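Local structure of mirolysin (Tannerella forsythia, 6R7V) at residues Val40-His52 with Gly97-Asp109. The protein is a zinc-dependent metallopeptidase of the pappalysin family, here in its latent zymogen form, which probably cleaves peptide bonds once its propeptide is removed. The protein carries 1 engineered substitution. Sequence-based numbering, arbitrary orientation.
Sequences VPSSTILIPVVVH and GNANIEFKLARRD
Strands 45-52 and 101-105 run parallel, their axes 4.5 Å apart at the closest and 39° from one another, joined by six backbone hydrogen bonds from Ile45 N to Asn100 O through to Ala106 N to Val49 O. The register is unbroken: Ile45, Ile47 and Val49 each donate to and accept from residues flanking their partners Ile101, Phe103 and Leu105. At the N-terminal end the pairing is extended by side chains, Thr44 OG1 donating to Asn100 OD1 at 2.7 Å. Asn100 carries its CG opposite the backbone N (chi1 -173°), which swings the amide over to Thr44, with ND2 3.6 Å from Thr44 CA. Thr44 CG2 meets the carboxylate of Glu102, 3.5 Å from OE2.

The sheet's two faces differ. On that of Leu46, Leu46 CD1 lies across the extended aliphatic chain of Lys104 at about a right angle, 3.7 Å from CG and equally near CD and CE. On the other, wholly apolar face, Ile47 CG1 packs on Ile101 CG2 at 3.8 Å, while Ile47 and Phe103 point the same way side by side. Val49 CG2 reaches the ring edge in its plane, 4.0 Å from Phe103 CD2, and Val51 CG2 touches Leu105 CD2. Asn75 of helix 64-77 accepts a hydrogen bond from Phe103 N, whereas strand 152-157 pairs with the far side of strand 45-55. Parallel neighbours linked through helix 64-77 make this a beta-alpha-beta crossover, part of the mixed sheet in the metzincin catalytic domain.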
ATOM      1  N   VAL A  40     -10.819  12.787 -12.749  1.00 36.46           N
ATOM      2  CA  VAL A  40      -9.886  11.655 -12.611  1.00 34.33           C
ATOM      3  C   VAL A  40      -9.159  11.446 -13.967  1.00 34.20           C
ATOM      4  O   VAL A  40      -9.813  11.455 -15.011  1.00 33.04           O
ATOM      5  CB  VAL A  40     -10.610  10.367 -12.129  1.00 37.44           C
ATOM      6  CG1 VAL A  40      -9.626   9.218 -11.910  1.00 37.14           C
ATOM      7  CG2 VAL A  40     -11.391  10.639 -10.849  1.00 37.12           C
ATOM      8  N   PRO A  41      -7.816  11.304 -13.973  1.00 29.61           N
ATOM      9  CA  PRO A  41      -7.095  11.171 -15.243  1.00 27.22           C
ATOM     10  C   PRO A  41      -7.495   9.966 -16.078  1.00 24.45           C
ATOM     11  O   PRO A  41      -7.826   8.898 -15.556  1.00 24.20           O
ATOM     12  CB  PRO A  41      -5.628  11.047 -14.813  1.00 29.59           C
ATOM     13  CG  PRO A  41      -5.560  11.611 -13.465  1.00 35.05           C
ATOM     14  CD  PRO A  41      -6.878  11.288 -12.832  1.00 31.21           C
ATOM     15  N   SER A  42      -7.434  10.134 -17.391  1.00 20.41           N
ATOM     16  CA  SER A  42      -7.683   9.046 -18.326  1.00 20.18           C
ATOM     17  C   SER A  42      -6.362   8.398 -18.734  1.00 24.91           C
ATOM     18  O   SER A  42      -6.371   7.405 -19.467  1.00 27.66           O
ATOM     19  CB  SER A  42      -8.419   9.563 -19.560  1.00 25.22           C
ATOM     20  OG  SER A  42      -7.644  10.557 -20.209  1.00 33.92           O
ATOM     21  N   SER A  43      -5.220   8.962 -18.278  1.00 20.20           N
ATOM     22  CA  SER A  43      -3.932   8.438 -18.697  1.00 20.49           C
ATOM     23  C   SER A  43      -3.152   7.794 -17.565  1.00 18.86           C
ATOM     24  O   SER A  43      -3.569   7.775 -16.410  1.00 18.62           O
ATOM     25  CB  SER A  43      -3.088   9.515 -19.353  1.00 26.36           C
ATOM     26  OG  SER A  43      -2.939  10.615 -18.474  1.00 36.64           O
ATOM     27  N   THR A  44      -1.995   7.223 -17.912  1.00 16.15           N
ATOM     28  CA  THR A  44      -1.148   6.542 -16.964  1.00 15.95           C
ATOM     29  C   THR A  44      -0.686   7.495 -15.876  1.00 18.33           C
ATOM     30  O   THR A  44      -0.285   8.634 -16.162  1.00 18.93           O
ATOM     31  CB  THR A  44       0.056   5.903 -17.661  1.00 20.61           C
ATOM     32  OG1 THR A  44      -0.395   5.028 -18.694  1.00 18.82           O
ATOM     33  CG2 THR A  44       0.890   5.083 -16.695  1.00 18.82           C
ATOM     34  N   ILE A  45      -0.806   7.051 -14.610  1.00 14.75           N
ATOM     35  CA  ILE A  45      -0.367   7.807 -13.448  1.00 13.62           C
ATOM     36  C   ILE A  45       1.024   7.305 -13.119  1.00 16.62           C
ATOM     37  O   ILE A  45       1.215   6.092 -13.013  1.00 16.77           O
ATOM     38  CB  ILE A  45      -1.369   7.601 -12.286  1.00 16.05           C
ATOM     39  CG1 ILE A  45      -2.709   8.268 -12.621  1.00 17.01           C
ATOM     40  CG2 ILE A  45      -0.776   8.110 -10.965  1.00 19.11           C
ATOM     41  CD1 ILE A  45      -3.859   7.835 -11.698  1.00 17.85           C
ATOM     42  N   LEU A  46       1.998   8.219 -13.014  1.00 16.68           N
ATOM     43  CA  LEU A  46       3.374   7.841 -12.706  1.00 16.53           C
ATOM     44  C   LEU A  46       3.726   8.293 -11.293  1.00 18.47           C
ATOM     45  O   LEU A  46       3.544   9.458 -10.946  1.00 18.34           O
ATOM     46  CB  LEU A  46       4.323   8.487 -13.740  1.00 17.19           C
ATOM     47  CG  LEU A  46       5.829   8.315 -13.508  1.00 21.13           C
ATOM     48  CD1 LEU A  46       6.230   6.849 -13.447  1.00 21.43           C
ATOM     49  CD2 LEU A  46       6.603   9.018 -14.631  1.00 21.18           C
ATOM     50  N   ILE A  47       4.301   7.377 -10.526  1.00 16.19           N
ATOM     51  CA  ILE A  47       4.690   7.636  -9.153  1.00 15.07           C
ATOM     52  C   ILE A  47       6.199   7.567  -9.009  1.00 15.95           C
ATOM     53  O   ILE A  47       6.740   6.462  -9.048  1.00 15.28           O
ATOM     54  CB  ILE A  47       4.050   6.587  -8.203  1.00 17.56           C
ATOM     55  CG1 ILE A  47       2.520   6.453  -8.360  1.00 20.71           C
ATOM     56  CG2 ILE A  47       4.447   6.858  -6.720  1.00 17.64           C
ATOM     57  CD1 ILE A  47       1.742   7.546  -8.001  1.00 24.43           C
ATOM     58  N   PRO A  48       6.894   8.705  -8.765  1.00 15.04           N
ATOM     59  CA  PRO A  48       8.339   8.657  -8.428  1.00 14.78           C
ATOM     60  C   PRO A  48       8.512   8.075  -7.045  1.00 15.90           C
ATOM     61  O   PRO A  48       7.787   8.454  -6.122  1.00 15.93           O
ATOM     62  CB  PRO A  48       8.754  10.151  -8.424  1.00 15.47           C
ATOM     63  CG  PRO A  48       7.626  10.889  -9.145  1.00 17.67           C
ATOM     64  CD  PRO A  48       6.388  10.092  -8.749  1.00 15.56           C
ATOM     65  N   VAL A  49       9.453   7.138  -6.880  1.00 13.40           N
ATOM     66  CA  VAL A  49       9.645   6.451  -5.622  1.00 12.66           C
ATOM     67  C   VAL A  49      11.039   6.684  -5.091  1.00 15.55           C
ATOM     68  O   VAL A  49      12.016   6.641  -5.830  1.00 16.33           O
ATOM     69  CB  VAL A  49       9.416   4.917  -5.825  1.00 14.94           C
ATOM     70  CG1 VAL A  49       9.700   4.118  -4.542  1.00 15.02           C
ATOM     71  CG2 VAL A  49       7.992   4.632  -6.320  1.00 15.93           C
ATOM     72  N   VAL A  50      11.146   6.849  -3.784  1.00 13.64           N
ATOM     73  CA  VAL A  50      12.418   6.801  -3.086  1.00 13.63           C
ATOM     74  C   VAL A  50      12.305   5.725  -2.020  1.00 14.80           C
ATOM     75  O   VAL A  50      11.318   5.669  -1.263  1.00 14.49           O
ATOM     76  CB  VAL A  50      12.878   8.166  -2.525  1.00 16.18           C
ATOM     77  CG1 VAL A  50      11.839   8.794  -1.581  1.00 16.45           C
ATOM     78  CG2 VAL A  50      14.251   8.060  -1.856  1.00 16.72           C
ATOM     79  N   VAL A  51      13.274   4.817  -2.024  1.00 14.30           N
ATOM     80  CA  VAL A  51      13.342   3.751  -1.005  1.00 13.94           C
ATOM     81  C   VAL A  51      14.420   4.100  -0.006  1.00 15.89           C
ATOM     82  O   VAL A  51      15.601   4.265  -0.385  1.00 17.17           O
ATOM     83  CB  VAL A  51      13.606   2.383  -1.664  1.00 16.06           C
ATOM     84  CG1 VAL A  51      13.677   1.277  -0.599  1.00 16.77           C
ATOM     85  CG2 VAL A  51      12.497   2.078  -2.667  1.00 15.69           C
ATOM     86  N   HIS A  52      14.024   4.204   1.270  1.00 13.62           N
ATOM     87  CA  HIS A  52      14.943   4.507   2.359  1.00 13.45           C
ATOM     88  C   HIS A  52      15.273   3.249   3.104  1.00 15.73           C
ATOM     89  O   HIS A  52      14.424   2.788   3.873  1.00 14.95           O
ATOM     90  CB  HIS A  52      14.367   5.530   3.348  1.00 14.68           C
ATOM     91  CG  HIS A  52      13.871   6.792   2.728  1.00 16.93           C
ATOM     92  ND1 HIS A  52      14.743   7.739   2.240  1.00 18.88           N
ATOM     93  CD2 HIS A  52      12.598   7.246   2.577  1.00 16.72           C
ATOM     94  CE1 HIS A  52      13.989   8.729   1.776  1.00 17.84           C
ATOM     95  NE2 HIS A  52      12.687   8.484   1.982  1.00 16.29           N
ATOM     96  N   GLY A  97      -9.107  -5.474 -11.948  1.00 15.11           N
ATOM     97  CA  GLY A  97      -8.754  -4.159 -12.432  1.00 15.34           C
ATOM     98  C   GLY A  97      -7.296  -4.012 -12.799  1.00 16.39           C
ATOM     99  O   GLY A  97      -6.390  -4.661 -12.246  1.00 16.42           O
ATOM    100  N   ASN A  98      -7.074  -3.109 -13.738  1.00 14.50           N
ATOM    101  CA  ASN A  98      -5.776  -2.682 -14.240  1.00 12.75           C
ATOM    102  C   ASN A  98      -5.662  -1.239 -13.788  1.00 14.46           C
ATOM    103  O   ASN A  98      -6.349  -0.397 -14.351  1.00 16.01           O
ATOM    104  CB  ASN A  98      -5.784  -2.804 -15.761  1.00 14.70           C
ATOM    105  CG  ASN A  98      -4.544  -2.293 -16.425  1.00 22.56           C
ATOM    106  OD1 ASN A  98      -3.712  -1.604 -15.818  1.00 17.83           O
ATOM    107  ND2 ASN A  98      -4.424  -2.631 -17.708  1.00 25.10           N
ATOM    108  N   ALA A  99      -4.857  -0.960 -12.749  1.00 13.20           N
ATOM    109  CA  ALA A  99      -4.841   0.389 -12.190  1.00 12.79           C
ATOM    110  C   ALA A  99      -4.215   1.392 -13.101  1.00 14.65           C
ATOM    111  O   ALA A  99      -4.433   2.581 -12.911  1.00 14.69           O
ATOM    112  CB  ALA A  99      -4.107   0.405 -10.852  1.00 13.68           C
ATOM    113  N   ASN A 100      -3.383   0.955 -14.063  1.00 14.18           N
ATOM    114  CA  ASN A 100      -2.717   1.877 -14.978  1.00 13.73           C
ATOM    115  C   ASN A 100      -1.943   2.944 -14.177  1.00 14.16           C
ATOM    116  O   ASN A 100      -1.975   4.158 -14.455  1.00 14.15           O
ATOM    117  CB  ASN A 100      -3.709   2.471 -15.980  1.00 14.89           C
ATOM    118  CG  ASN A 100      -3.078   3.316 -17.068  1.00 17.10           C
ATOM    119  OD1 ASN A 100      -1.904   3.145 -17.413  1.00 18.52           O
ATOM    120  ND2 ASN A 100      -3.843   4.256 -17.595  1.00 17.14           N
ATOM    121  N   ILE A 101      -1.238   2.455 -13.143  1.00 13.12           N
ATOM    122  CA  ILE A 101      -0.338   3.234 -12.309  1.00 13.24           C
ATOM    123  C   ILE A 101       1.035   2.590 -12.449  1.00 15.46           C
ATOM    124  O   ILE A 101       1.169   1.375 -12.254  1.00 15.65           O
ATOM    125  CB  ILE A 101      -0.831   3.248 -10.834  1.00 15.11           C
ATOM    126  CG1 ILE A 101      -2.193   3.932 -10.716  1.00 14.78           C
ATOM    127  CG2 ILE A 101       0.196   3.960  -9.937  1.00 16.69           C
ATOM    128  CD1 ILE A 101      -2.851   3.850  -9.290  1.00 17.01           C
ATOM    129  N   GLU A 102       2.045   3.414 -12.752  1.00 14.73           N
ATOM    130  CA  GLU A 102       3.456   3.031 -12.869  1.00 16.63           C
ATOM    131  C   GLU A 102       4.277   3.583 -11.736  1.00 14.98           C
ATOM    132  O   GLU A 102       4.011   4.696 -11.288  1.00 15.94           O
ATOM    133  CB  GLU A 102       4.074   3.639 -14.150  1.00 19.70           C
ATOM    134  CG  GLU A 102       3.744   3.006 -15.463  1.00 30.58           C
ATOM    135  CD  GLU A 102       4.268   3.818 -16.638  1.00 25.19           C
ATOM    136  OE1 GLU A 102       4.991   4.822 -16.447  1.00 34.64           O
ATOM    137  OE2 GLU A 102       3.872   3.483 -17.761  1.00 29.43           O
ATOM    138  N   PHE A 103       5.365   2.897 -11.397  1.00 14.06           N
ATOM    139  CA  PHE A 103       6.280   3.288 -10.331  1.00 13.89           C
ATOM    140  C   PHE A 103       7.665   3.327 -10.891  1.00 17.30           C
ATOM    141  O   PHE A 103       8.054   2.426 -11.635  1.00 16.59           O
ATOM    142  CB  PHE A 103       6.224   2.287  -9.169  1.00 13.94           C
ATOM    143  CG  PHE A 103       4.871   2.184  -8.515  1.00 14.81           C
ATOM    144  CD1 PHE A 103       3.870   1.383  -9.066  1.00 14.96           C
ATOM    145  CD2 PHE A 103       4.576   2.918  -7.369  1.00 14.53           C
ATOM    146  CE1 PHE A 103       2.614   1.294  -8.465  1.00 15.66           C
ATOM    147  CE2 PHE A 103       3.302   2.859  -6.790  1.00 16.39           C
ATOM    148  CZ  PHE A 103       2.327   2.037  -7.342  1.00 15.47           C
ATOM    149  N   LYS A 104       8.410   4.396 -10.590  1.00 14.33           N
ATOM    150  CA  LYS A 104       9.798   4.466 -11.046  1.00 14.59           C
ATOM    151  C   LYS A 104      10.638   5.037  -9.950  1.00 16.11           C
ATOM    152  O   LYS A 104      10.259   6.043  -9.340  1.00 15.43           O
ATOM    153  CB  LYS A 104       9.973   5.332 -12.310  1.00 16.93           C
ATOM    154  CG  LYS A 104       9.355   4.791 -13.584  1.00 22.52           C
ATOM    155  CD  LYS A 104       9.644   5.742 -14.762  1.00 27.09           C
ATOM    156  CE  LYS A 104       8.711   5.443 -15.898  1.00 30.86           C
ATOM    157  NZ  LYS A 104       9.012   6.258 -17.099  1.00 34.10           N
ATOM    158  N   LEU A 105      11.839   4.473  -9.752  1.00 15.20           N
ATOM    159  CA  LEU A 105      12.723   5.063  -8.773  1.00 15.73           C
ATOM    160  C   LEU A 105      13.149   6.458  -9.232  1.00 17.03           C
ATOM    161  O   LEU A 105      13.462   6.665 -10.412  1.00 17.24           O
ATOM    162  CB  LEU A 105      13.965   4.193  -8.597  1.00 15.98           C
ATOM    163  CG  LEU A 105      13.733   2.843  -7.887  1.00 18.14           C
ATOM    164  CD1 LEU A 105      15.020   1.984  -7.949  1.00 20.06           C
ATOM    165  CD2 LEU A 105      13.381   3.066  -6.399  1.00 19.55           C
ATOM    166  N   ALA A 106      13.155   7.406  -8.301  1.00 16.67           N
ATOM    167  CA  ALA A 106      13.568   8.772  -8.589  1.00 16.82           C
ATOM    168  C   ALA A 106      14.991   8.831  -9.109  1.00 18.29           C
ATOM    169  O   ALA A 106      15.839   8.042  -8.712  1.00 16.92           O
ATOM    170  CB  ALA A 106      13.471   9.606  -7.315  1.00 19.44           C
ATOM    171  N   ARG A 107      15.255   9.796  -9.996  1.00 16.14           N
ATOM    172  CA  ARG A 107      16.576  10.025 -10.548  1.00 16.52           C
ATOM    173  C   ARG A 107      17.082  11.412 -10.178  1.00 17.89           C
ATOM    174  O   ARG A 107      18.243  11.742 -10.421  1.00 19.18           O
ATOM    175  CB  ARG A 107      16.611   9.806 -12.069  1.00 19.98           C
ATOM    176  CG  ARG A 107      16.275   8.363 -12.466  1.00 21.67           C
ATOM    177  CD  ARG A 107      17.282   7.311 -12.002  1.00 26.56           C
ATOM    178  NE  ARG A 107      18.675   7.651 -12.316  1.00 33.42           N
ATOM    179  CZ  ARG A 107      19.283   7.398 -13.472  1.00 54.93           C
ATOM    180  NH1 ARG A 107      18.630   6.791 -14.455  1.00 44.63           N
ATOM    181  NH2 ARG A 107      20.550   7.751 -13.651  1.00 48.42           N
ATOM    182  N   ARG A 108      16.206  12.215  -9.565  1.00 17.21           N
ATOM    183  CA  ARG A 108      16.571  13.565  -9.085  1.00 17.10           C
ATOM    184  C   ARG A 108      16.089  13.701  -7.660  1.00 17.01           C
ATOM    185  O   ARG A 108      14.920  13.389  -7.394  1.00 17.94           O
ATOM    186  CB  ARG A 108      15.943  14.654  -9.969  1.00 18.97           C
ATOM    187  CG  ARG A 108      16.500  14.637 -11.379  1.00 28.01           C
ATOM    188  CD  ARG A 108      15.704  15.506 -12.286  1.00 38.51           C
ATOM    189  NE  ARG A 108      15.985  15.199 -13.687  1.00 43.40           N
ATOM    190  CZ  ARG A 108      15.603  15.964 -14.702  1.00 62.15           C
ATOM    191  NH1 ARG A 108      14.902  17.068 -14.481  1.00 39.36           N
ATOM    192  NH2 ARG A 108      15.910  15.625 -15.945  1.00 58.01           N
ATOM    193  N   ASP A 109      16.990  14.108  -6.738  1.00 16.97           N
ATOM    194  CA  ASP A 109      16.614  14.208  -5.331  1.00 15.85           C
ATOM    195  C   ASP A 109      15.967  15.587  -5.083  1.00 18.91           C
ATOM    196  O   ASP A 109      15.907  16.394  -6.013  1.00 17.86           O
ATOM    197  CB  ASP A 109      17.817  13.917  -4.398  1.00 17.98           C
ATOM    198  CG  ASP A 109      18.872  14.997  -4.257  1.00 22.61           C
ATOM    199  OD1 ASP A 109      18.646  16.135  -4.750  1.00 19.73           O
ATOM    200  OD2 ASP A 109      19.954  14.698  -3.681  1.00 25.64           O
TER